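Local coordinates for hypothetical protein TM0486 (Thermotoga maritima, PDB 1VK8) that binds thiamin and is involved in the cell's response to oxidative conditions, with a putative role in thiamin biosynthesis or salvage, at residues W45-E50 with F62-D67; I39-S44 with A73-Q78; D88-A93 with E99-K104. All blocks are in the same frame, centred on the assembly; numbering follows the deposited sequence.

Contact 1: W45-E50 with F62-D67; sequences WGMKYE and FEEIMD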
loop_
_atom_site.group_PDB
_atom_site.type_symbol
_atom_site.label_atom_id
_atom_site.label_comp_id
_atom_site.label_asym_id
_atom_site.label_seq_id
_atom_site.Cartn_x
_atom_site.Cartn_y
_atom_site.Cartn_z
ATOM N N TRP C 45 -1.884 -23.195 1.060
ATOM C CA TRP C 45 -0.545 -23.178 0.485
ATOM C C TRP C 45 0.458 -23.913 1.331
ATOM O O TRP C 45 1.555 -24.158 0.848
ATOM C CB TRP C 45 -0.026 -21.749 0.272
ATOM C CG TRP C 45 -0.841 -20.910 -0.697
ATOM C CD1 TRP C 45 -1.842 -21.327 -1.513
ATOM C CD2 TRP C 45 -0.683 -19.510 -0.927
ATOM N NE1 TRP C 45 -2.333 -20.261 -2.224
ATOM C CE2 TRP C 45 -1.645 -19.130 -1.875
ATOM C CE3 TRP C 45 0.183 -18.525 -0.413
ATOM C CZ2 TRP C 45 -1.764 -17.816 -2.326
ATOM C CZ3 TRP C 45 0.062 -17.221 -0.860
ATOM C CH2 TRP C 45 -0.902 -16.887 -1.810
ATOM N N GLY C 46 0.143 -24.162 2.610
ATOM C CA GLY C 46 1.040 -24.891 3.485
ATOM C C GLY C 46 2.098 -24.037 4.166
ATOM O O GLY C 46 2.923 -24.541 4.943
HETATM N N MSE C 47 2.101 -22.750 3.858
HETATM C CA MSE C 47 3.031 -21.790 4.467
HETATM C C MSE C 47 2.499 -21.195 5.712
HETATM O O MSE C 47 1.291 -21.096 5.896
HETATM C CB MSE C 47 3.331 -20.646 3.516
HETATM C CG MSE C 47 3.936 -21.133 2.281
HETATM SE SE MSE C 47 4.086 -19.563 1.017
HETATM C CE MSE C 47 4.925 -20.579 -0.282
ATOM N N LYS C 48 3.423 -20.849 6.601
ATOM C CA LYS C 48 3.093 -20.104 7.794
ATOM C C LYS C 48 2.400 -18.815 7.350
ATOM O O LYS C 48 2.865 -18.116 6.446
ATOM C CB LYS C 48 4.343 -19.807 8.648
ATOM C CG LYS C 48 4.071 -18.949 9.896
ATOM C CD LYS C 48 5.330 -18.680 10.701
ATOM C CE LYS C 48 4.995 -17.910 12.005
ATOM N NZ LYS C 48 6.154 -17.846 12.909
ATOM N N TYR C 49 1.297 -18.503 8.015
ATOM C CA TYR C 49 0.546 -17.302 7.681
ATOM C C TYR C 49 -0.118 -16.739 8.929
ATOM O O TYR C 49 -0.334 -17.431 9.897
ATOM C CB TYR C 49 -0.468 -17.610 6.565
ATOM C CG TYR C 49 -1.629 -18.426 7.037
ATOM C CD1 TYR C 49 -1.582 -19.831 7.026
ATOM C CD2 TYR C 49 -2.790 -17.823 7.473
ATOM C CE1 TYR C 49 -2.633 -20.591 7.478
ATOM C CE2 TYR C 49 -3.865 -18.587 7.911
ATOM C CZ TYR C 49 -3.778 -19.971 7.916
ATOM O OH TYR C 49 -4.831 -20.723 8.362
ATOM N N GLU C 50 -0.429 -15.457 8.886
ATOM C CA GLU C 50 -1.129 -14.764 9.967
ATOM C C GLU C 50 -2.154 -13.840 9.321
ATOM O O GLU C 50 -1.798 -13.019 8.470
ATOM C CB GLU C 50 -0.113 -13.932 10.713
ATOM C CG GLU C 50 -0.619 -13.236 11.929
ATOM C CD GLU C 50 0.524 -12.507 12.604
ATOM O OE1 GLU C 50 1.538 -13.154 12.902
ATOM O OE2 GLU C 50 0.430 -11.294 12.787
ATOM N N PHE C 62 10.152 -16.793 -2.083
ATOM C CA PHE C 62 9.606 -15.693 -2.900
ATOM C C PHE C 62 8.937 -16.122 -4.219
ATOM O O PHE C 62 7.808 -15.756 -4.495
ATOM C CB PHE C 62 10.725 -14.684 -3.161
ATOM C CG PHE C 62 10.323 -13.552 -4.036
ATOM C CD1 PHE C 62 9.332 -12.695 -3.669
ATOM C CD2 PHE C 62 10.959 -13.348 -5.236
ATOM C CE1 PHE C 62 8.950 -11.671 -4.511
ATOM C CE2 PHE C 62 10.584 -12.333 -6.046
ATOM C CZ PHE C 62 9.578 -11.505 -5.688
ATOM N N GLU C 63 9.629 -16.907 -5.030
ATOM C CA GLU C 63 9.096 -17.260 -6.337
ATOM C C GLU C 63 7.896 -18.188 -6.213
ATOM O O GLU C 63 6.963 -18.092 -6.980
ATOM C CB GLU C 63 10.189 -17.860 -7.224
ATOM C CG GLU C 63 11.268 -16.819 -7.486
ATOM C CD GLU C 63 12.223 -17.134 -8.621
ATOM O OE1 GLU C 63 12.080 -18.188 -9.268
ATOM O OE2 GLU C 63 13.126 -16.295 -8.871
ATOM N N GLU C 64 7.911 -19.071 -5.227
ATOM C CA GLU C 64 6.753 -19.903 -4.956
ATOM C C GLU C 64 5.536 -19.065 -4.578
ATOM O O GLU C 64 4.447 -19.307 -5.076
ATOM C CB GLU C 64 7.057 -20.876 -3.828
ATOM C CG GLU C 64 5.978 -21.943 -3.667
ATOM C CD GLU C 64 6.270 -22.945 -2.557
ATOM O OE1 GLU C 64 7.438 -23.052 -2.086
ATOM O OE2 GLU C 64 5.304 -23.627 -2.159
ATOM N N ILE C 65 5.710 -18.077 -3.708
ATOM C CA ILE C 65 4.604 -17.177 -3.324
ATOM C C ILE C 65 4.082 -16.429 -4.569
ATOM O O ILE C 65 2.875 -16.337 -4.785
ATOM C CB ILE C 65 5.021 -16.192 -2.186
ATOM C CG1 ILE C 65 5.286 -16.900 -0.868
ATOM C CG2 ILE C 65 3.917 -15.150 -1.936
ATOM C CD1 ILE C 65 6.159 -16.022 0.111
HETATM N N MSE C 66 4.980 -15.931 -5.412
HETATM C CA MSE C 66 4.550 -15.217 -6.632
HETATM C C MSE C 66 3.692 -16.133 -7.511
HETATM O O MSE C 66 2.663 -15.731 -8.009
HETATM C CB MSE C 66 5.746 -14.665 -7.408
HETATM C CG MSE C 66 6.520 -13.602 -6.690
HETATM SE SE MSE C 66 5.352 -12.086 -6.066
HETATM C CE MSE C 66 5.267 -12.488 -4.173
ATOM N N ASP C 67 4.088 -17.403 -7.646
ATOM C CA ASP C 67 3.296 -18.374 -8.387
ATOM C C ASP C 67 1.952 -18.661 -7.734
ATOM O O ASP C 67 0.952 -18.861 -8.421
ATOM C CB ASP C 67 4.076 -19.691 -8.540
ATOM C CG ASP C 67 5.233 -19.595 -9.544
ATOM O OD1 ASP C 67 5.273 -18.664 -10.382
ATOM O OD2 ASP C 67 6.163 -20.425 -9.539
HETATM O O HOH W 1 2.802 -23.379 -1.569
#

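Contact 2: I39-S44 with A73-Q78; sequences IEKISS and ARYLEQ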
loop_
_atom_site.group_PDB
_atom_site.type_symbol
_atom_site.label_atom_id
_atom_site.label_comp_id
_atom_site.label_asym_id
_atom_site.label_seq_id
_atom_site.Cartn_x
_atom_site.Cartn_y
_atom_site.Cartn_z
ATOM N N ILE C 39 -8.667 -15.884 2.015
ATOM C CA ILE C 39 -7.985 -16.413 3.210
ATOM C C ILE C 39 -7.939 -17.929 3.197
ATOM O O ILE C 39 -6.890 -18.506 3.434
ATOM C CB ILE C 39 -8.580 -15.832 4.518
ATOM C CG1 ILE C 39 -8.330 -14.323 4.549
ATOM C CG2 ILE C 39 -7.932 -16.506 5.765
ATOM C CD1 ILE C 39 -9.174 -13.572 5.523
ATOM N N GLU C 40 -9.056 -18.574 2.866
ATOM C CA GLU C 40 -9.099 -20.016 2.749
ATOM C C GLU C 40 -8.100 -20.529 1.710
ATOM O O GLU C 40 -7.401 -21.527 1.934
ATOM C CB GLU C 40 -10.527 -20.430 2.397
ATOM C CG GLU C 40 -10.769 -21.910 2.207
ATOM C CD GLU C 40 -12.247 -22.220 1.956
ATOM O OE1 GLU C 40 -12.885 -21.556 1.086
ATOM O OE2 GLU C 40 -12.768 -23.128 2.635
ATOM N N LYS C 41 -8.016 -19.856 0.569
ATOM C CA LYS C 41 -7.059 -20.260 -0.451
ATOM C C LYS C 41 -5.616 -20.092 0.054
ATOM O O LYS C 41 -4.787 -20.984 -0.132
ATOM C CB LYS C 41 -7.289 -19.492 -1.760
ATOM C CG LYS C 41 -6.308 -19.829 -2.869
ATOM C CD LYS C 41 -6.405 -21.274 -3.320
ATOM C CE LYS C 41 -7.589 -21.540 -4.201
ATOM N NZ LYS C 41 -7.490 -22.868 -4.865
ATOM N N ILE C 42 -5.297 -18.943 0.642
ATOM C CA ILE C 42 -3.950 -18.734 1.192
ATOM C C ILE C 42 -3.545 -19.844 2.200
ATOM O O ILE C 42 -2.405 -20.307 2.199
ATOM C CB ILE C 42 -3.864 -17.323 1.829
ATOM C CG1 ILE C 42 -3.939 -16.245 0.743
ATOM C CG2 ILE C 42 -2.575 -17.154 2.612
ATOM C CD1 ILE C 42 -4.245 -14.869 1.273
ATOM N N SER C 43 -4.485 -20.300 3.023
ATOM C CA SER C 43 -4.221 -21.315 4.062
ATOM C C SER C 43 -3.888 -22.701 3.491
ATOM O O SER C 43 -3.314 -23.539 4.186
ATOM C CB SER C 43 -5.413 -21.422 5.000
ATOM O OG SER C 43 -6.462 -22.189 4.439
ATOM N N SER C 44 -4.274 -22.931 2.234
ATOM C CA SER C 44 -4.048 -24.203 1.542
ATOM C C SER C 44 -2.635 -24.285 1.005
ATOM O O SER C 44 -2.230 -25.330 0.532
ATOM C CB SER C 44 -5.029 -24.356 0.360
ATOM O OG SER C 44 -4.645 -23.511 -0.723
ATOM N N ALA C 73 -5.259 -15.009 -7.873
ATOM C CA ALA C 73 -5.986 -14.042 -8.703
ATOM C C ALA C 73 -6.996 -14.740 -9.615
ATOM O O ALA C 73 -8.154 -14.313 -9.728
ATOM C CB ALA C 73 -5.032 -13.236 -9.498
ATOM N N ARG C 74 -6.564 -15.819 -10.268
ATOM C CA ARG C 74 -7.448 -16.571 -11.151
ATOM C C ARG C 74 -8.600 -17.126 -10.369
ATOM O O ARG C 74 -9.714 -17.127 -10.829
ATOM C CB ARG C 74 -6.723 -17.758 -11.811
ATOM C CG ARG C 74 -5.955 -17.494 -13.095
ATOM C CD ARG C 74 -5.909 -16.064 -13.585
ATOM N NE ARG C 74 -5.081 -15.943 -14.793
ATOM C CZ ARG C 74 -4.555 -14.808 -15.252
ATOM N NH1 ARG C 74 -4.749 -13.673 -14.606
ATOM N NH2 ARG C 74 -3.818 -14.810 -16.361
ATOM N N TYR C 75 -8.304 -17.648 -9.187
ATOM C CA TYR C 75 -9.307 -18.255 -8.328
ATOM C C TYR C 75 -10.366 -17.225 -7.936
ATOM O O TYR C 75 -11.563 -17.511 -7.965
ATOM C CB TYR C 75 -8.619 -18.813 -7.076
ATOM C CG TYR C 75 -9.559 -19.363 -6.056
ATOM C CD1 TYR C 75 -10.311 -20.507 -6.320
ATOM C CD2 TYR C 75 -9.698 -18.758 -4.817
ATOM C CE1 TYR C 75 -11.173 -21.007 -5.384
ATOM C CE2 TYR C 75 -10.547 -19.267 -3.877
ATOM C CZ TYR C 75 -11.287 -20.383 -4.171
ATOM O OH TYR C 75 -12.137 -20.873 -3.228
ATOM N N LEU C 76 -9.911 -16.035 -7.567
ATOM C CA LEU C 76 -10.793 -14.973 -7.079
ATOM C C LEU C 76 -11.711 -14.387 -8.138
ATOM O O LEU C 76 -12.791 -13.899 -7.808
ATOM C CB LEU C 76 -10.002 -13.839 -6.440
ATOM C CG LEU C 76 -9.288 -14.233 -5.131
ATOM C CD1 LEU C 76 -8.461 -13.071 -4.647
ATOM C CD2 LEU C 76 -10.299 -14.712 -4.108
ATOM N N GLU C 77 -11.320 -14.436 -9.401
ATOM C CA GLU C 77 -12.199 -13.885 -10.433
ATOM C C GLU C 77 -13.550 -14.583 -10.535
ATOM O O GLU C 77 -14.468 -13.989 -11.055
ATOM C CB GLU C 77 -11.551 -13.762 -11.820
ATOM C CG GLU C 77 -10.726 -14.913 -12.324
ATOM C CD GLU C 77 -10.363 -14.771 -13.798
ATOM O OE1 GLU C 77 -10.652 -13.707 -14.400
ATOM O OE2 GLU C 77 -9.795 -15.740 -14.356
ATOM N N GLN C 78 -13.679 -15.805 -10.031
ATOM C CA GLN C 78 -14.996 -16.457 -9.913
ATOM C C GLN C 78 -15.937 -15.679 -8.986
ATOM O O GLN C 78 -17.140 -15.747 -9.128
ATOM C CB GLN C 78 -14.914 -17.843 -9.275
ATOM C CG GLN C 78 -13.832 -18.799 -9.715
ATOM C CD GLN C 78 -13.673 -19.977 -8.727
ATOM O OE1 GLN C 78 -14.626 -20.362 -8.035
ATOM N NE2 GLN C 78 -12.479 -20.543 -8.675
#

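Contact 3: D88-A93 with E99-K104; sequences DIDYKA and EEKVSK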
loop_
_atom_site.group_PDB
_atom_site.type_symbol
_atom_site.label_atom_id
_atom_site.label_comp_id
_atom_site.label_asym_id
_atom_site.label_seq_id
_atom_site.Cartn_x
_atom_site.Cartn_y
_atom_site.Cartn_z
ATOM N N ASP C 88 2.690 -6.624 -0.307
ATOM C CA ASP C 88 3.736 -5.855 0.362
ATOM C C ASP C 88 4.801 -6.870 0.769
ATOM O O ASP C 88 4.647 -7.642 1.728
ATOM C CB ASP C 88 3.090 -5.084 1.533
ATOM C CG ASP C 88 4.087 -4.448 2.484
ATOM O OD1 ASP C 88 5.170 -4.100 2.021
ATOM O OD2 ASP C 88 3.836 -4.200 3.704
ATOM N N ILE C 89 5.885 -6.891 0.003
ATOM C CA ILE C 89 6.938 -7.907 0.139
ATOM C C ILE C 89 8.110 -7.321 0.911
ATOM O O ILE C 89 8.609 -6.278 0.543
ATOM C CB ILE C 89 7.426 -8.364 -1.248
ATOM C CG1 ILE C 89 6.264 -8.918 -2.084
ATOM C CG2 ILE C 89 8.582 -9.393 -1.115
ATOM C CD1 ILE C 89 6.452 -8.692 -3.519
ATOM N N ASP C 90 8.543 -7.984 1.985
ATOM C CA ASP C 90 9.752 -7.597 2.683
ATOM C C ASP C 90 10.837 -8.550 2.182
ATOM O O ASP C 90 10.811 -9.744 2.447
ATOM C CB ASP C 90 9.577 -7.739 4.201
ATOM C CG ASP C 90 10.744 -7.141 4.983
ATOM O OD1 ASP C 90 11.683 -6.602 4.371
ATOM O OD2 ASP C 90 10.795 -7.189 6.219
ATOM N N TYR C 91 11.749 -8.019 1.393
ATOM C CA TYR C 91 12.739 -8.825 0.721
ATOM C C TYR C 91 14.073 -8.593 1.393
ATOM O O TYR C 91 14.529 -7.495 1.470
ATOM C CB TYR C 91 12.823 -8.424 -0.746
ATOM C CG TYR C 91 13.622 -9.389 -1.587
ATOM C CD1 TYR C 91 15.005 -9.335 -1.599
ATOM C CD2 TYR C 91 12.982 -10.354 -2.375
ATOM C CE1 TYR C 91 15.746 -10.227 -2.359
ATOM C CE2 TYR C 91 13.719 -11.257 -3.124
ATOM C CZ TYR C 91 15.092 -11.178 -3.123
ATOM O OH TYR C 91 15.843 -12.040 -3.890
ATOM N N LYS C 92 14.691 -9.633 1.887
ATOM C CA LYS C 92 15.976 -9.493 2.562
ATOM C C LYS C 92 16.908 -10.600 2.087
ATOM O O LYS C 92 16.574 -11.769 2.139
ATOM C CB LYS C 92 15.805 -9.571 4.087
ATOM C CG LYS C 92 17.099 -9.280 4.844
ATOM C CD LYS C 92 16.964 -9.439 6.334
ATOM C CE LYS C 92 18.328 -9.315 7.027
ATOM N NZ LYS C 92 18.155 -9.313 8.481
ATOM N N ALA C 93 18.101 -10.228 1.644
ATOM C CA ALA C 93 19.088 -11.227 1.254
ATOM C C ALA C 93 19.383 -12.088 2.463
ATOM O O ALA C 93 19.659 -11.576 3.546
ATOM C CB ALA C 93 20.355 -10.567 0.748
ATOM N N GLU C 99 8.558 -13.933 12.618
ATOM C CA GLU C 99 9.010 -13.913 14.009
ATOM C C GLU C 99 10.078 -12.858 14.210
ATOM O O GLU C 99 10.073 -12.159 15.206
ATOM C CB GLU C 99 9.526 -15.295 14.428
ATOM C CG GLU C 99 9.944 -15.432 15.883
ATOM C CD GLU C 99 10.559 -16.790 16.210
ATOM O OE1 GLU C 99 10.505 -17.715 15.359
ATOM O OE2 GLU C 99 11.097 -16.938 17.335
ATOM N N GLU C 100 10.965 -12.691 13.237
ATOM C CA GLU C 100 12.035 -11.698 13.358
ATOM C C GLU C 100 11.458 -10.288 13.440
ATOM O O GLU C 100 12.062 -9.403 14.020
ATOM C CB GLU C 100 13.018 -11.779 12.179
ATOM C CG GLU C 100 13.925 -12.992 12.238
ATOM C CD GLU C 100 14.774 -13.171 10.990
ATOM O OE1 GLU C 100 14.268 -13.706 9.991
ATOM O OE2 GLU C 100 15.962 -12.784 11.008
ATOM N N LYS C 101 10.288 -10.081 12.860
ATOM C CA LYS C 101 9.638 -8.773 12.880
ATOM C C LYS C 101 8.623 -8.545 14.018
ATOM O O LYS C 101 8.390 -7.404 14.410
ATOM C CB LYS C 101 8.978 -8.564 11.537
ATOM C CG LYS C 101 9.929 -8.714 10.361
ATOM C CD LYS C 101 9.197 -8.989 9.068
ATOM C CE LYS C 101 8.830 -7.697 8.432
ATOM N NZ LYS C 101 8.011 -8.018 7.310
ATOM N N VAL C 102 8.013 -9.587 14.570
ATOM C CA VAL C 102 6.954 -9.390 15.582
ATOM C C VAL C 102 7.197 -9.972 16.960
ATOM O O VAL C 102 6.473 -9.633 17.881
ATOM C CB VAL C 102 5.597 -10.021 15.154
ATOM C CG1 VAL C 102 5.179 -9.526 13.808
ATOM C CG2 VAL C 102 5.662 -11.551 15.198
ATOM N N SER C 103 8.145 -10.894 17.091
ATOM C CA SER C 103 8.297 -11.667 18.331
ATOM C C SER C 103 8.451 -10.771 19.545
ATOM O O SER C 103 7.896 -11.067 20.595
ATOM C CB SER C 103 9.487 -12.627 18.242
ATOM O OG SER C 103 10.699 -11.927 18.069
ATOM N N LYS C 104 9.210 -9.690 19.375
ATOM C CA LYS C 104 9.372 -8.622 20.370
ATOM C C LYS C 104 8.068 -8.139 21.015
ATOM O O LYS C 104 8.075 -7.688 22.156
ATOM C CB LYS C 104 10.034 -7.393 19.704
ATOM C CG LYS C 104 11.276 -6.866 20.390
ATOM C CD LYS C 104 11.387 -5.352 20.254
ATOM C CE LYS C 104 10.571 -4.619 21.322
ATOM N NZ LYS C 104 11.306 -3.447 21.890
HETATM O O HOH W 2 16.999 -11.980 8.852
#

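Contact 1: W45-E50 with F62-D67
Met47, present as selenomethionine, spans the gap between the stretch that leads into strand 48-51, outermost in this chain's sheet, and the first turn of helix 62-76, placing its selenium on Ile65 and its terminal methyl on Glu64. The fold is a ferredoxin-like alpha-beta sandwich, and the contact lies on the helix-covered face of its antiparallel sheet. Met47 SE is 3.5 Å from Ile65 CG1. One bond further out, Met47 CE rests 3.5 Å from Glu64 CD and 3.8 Å from Glu64 CG, so the methyl packs on the extended glutamate as the two chains slide past each other in opposite directions. This reach depends on an extended selenoether chain: Met47 is straight beyond CG, with chi2 at 173° and chi3 at 178°. Glu64 extends likewise, its CG anti to the backbone N. Behind this first shell, Ile65 turns to the sheet and packs on Val16, Val18 and Val58, while the indole of Trp45 lies on Ile20 and Val58. The N-H groups of Glu63 and Glu64 bond to the carboxylate of Glu61, which fixes the start of the helix. In segment 45-50, Gly46 is the first residue to leave helical angles, with a phi of 86°, a value that favours glycine. Beside the methyl contact, a water donates to Trp45 O at 2.8 Å and to Glu64 OE2 at 2.6 Å.

Contact 2: I39-S44 with A73-Q78
Lys41 and Tyr75 join the two helices, 31-43 and 62-76, that lie side by side on one face of the sheet in this ferredoxin-like fold; the CA atoms of Lys41 and Tyr75 are 8.4 Å apart. The contact is at the surface, whereas Ile42 and Leu76 of the same helices face inward onto strand residues such as Ile20 and Val22. The apolar component is a CH-pi contact: Lys41 CE stands over the middle of the Tyr75 ring, 3.4 Å from the centroid and 9° off the normal. Lys41 CB adds to it at the ring's margin, 3.9 Å from Tyr75 CE2. The lysine is folded to achieve this, with bends at chi2 and chi3 (64° and 77°) that bring CE back over the ring. The electrostatic component is a cation-pi interaction, Lys41 NZ lying 4.2 Å from the Tyr75 ring centroid, over the same face and displaced toward CD1 and CE1. Tyr75 also meets Phe79 edge-to-face and packs against Arg37, which pairs with Glu40 in a salt bridge. A serine in place of Tyr75 would probably leave the Lys41 ammonium without its pi partner and its folded chain free to swing out. Hydrogen bonds also form within 39-44: Ser43 OG donates to Glu40 O, and Lys41 O accepts both Ser44 N at 3.1 Å and Ser44 OG at 2.6 Å, the hydroxyl in the carbonyl plane on a lone pair.

Contact 3: D88-A93 with E99-K104
Asp90, on strand 82-92, and Lys101, on the short C-terminal helix, have their CA atoms 10.3 Å apart, a separation that two side chains pointing at each other from opposite directions can close. They form a salt bridge, Asp90 OD2 to Lys101 NZ at 3.1 Å. The lysine bends at chi3 (88°), which lays its last atoms across the carboxylate oxygen: Lys101 CE is 3.0 Å from Asp90 OD2, a tight approach. The ammonium, Lys101 NZ, is also 3.5 Å from Asp90 CB, so it meets OD2 from the side of CB and not from between the two oxygens. Each charge has a second partner: Asp90 OD2 pairs with Arg82 of the second subunit, and Lys101 NZ bonds to Thr17 OG1 on the adjacent strand. In the ferredoxin-like fold the two main helices cover the other face of the sheet. The strand's alternation agrees with this for helix 62-76, since Asp90 faces helix 98-102 while Ile89 points away from it and packs on Phe62 and Met66. The same strand pairs antiparallel with one of the second subunit, continuing the sheet across the interface. Farther along, Lys92 NZ and Glu100 OE2 stand 4.8 Å apart and meet through a water 2.9 Å from Lys92 NZ. An unidentified ligand, probably from the crystallisation liquor though it may mark a pocket, lies about 4 Å from the Lys101 side chain. Within 99-104, Ser103 N and Ser103 OG reach Glu99 O from opposite faces of its carbonyl plane, the hydroxyl at 2.9 Å.

Along the chain, contact 1 is nested inside the loop that contact 2 closes, and contact 3 follows both. Contacts 1 and 2 share helix 62-76, one near each end, with centres about 12 Å apart; they meet where Tyr49 OH touches Ser43 CB at 3.5 Å. Contact 3 lies about 14 Å from contact 1, centre to centre, and joins it through Phe62 CD2 against Tyr91 CE2, 4.1 Å. Contacts 2 and 3 are on opposite sides of the chain's centre, about 24 Å between centres. Contact 1 ties the loop before strand 48-51 to helix 62-76, contact 2 the two helices on that face, and contact 3 a helix on the other, while all three reach the second subunit.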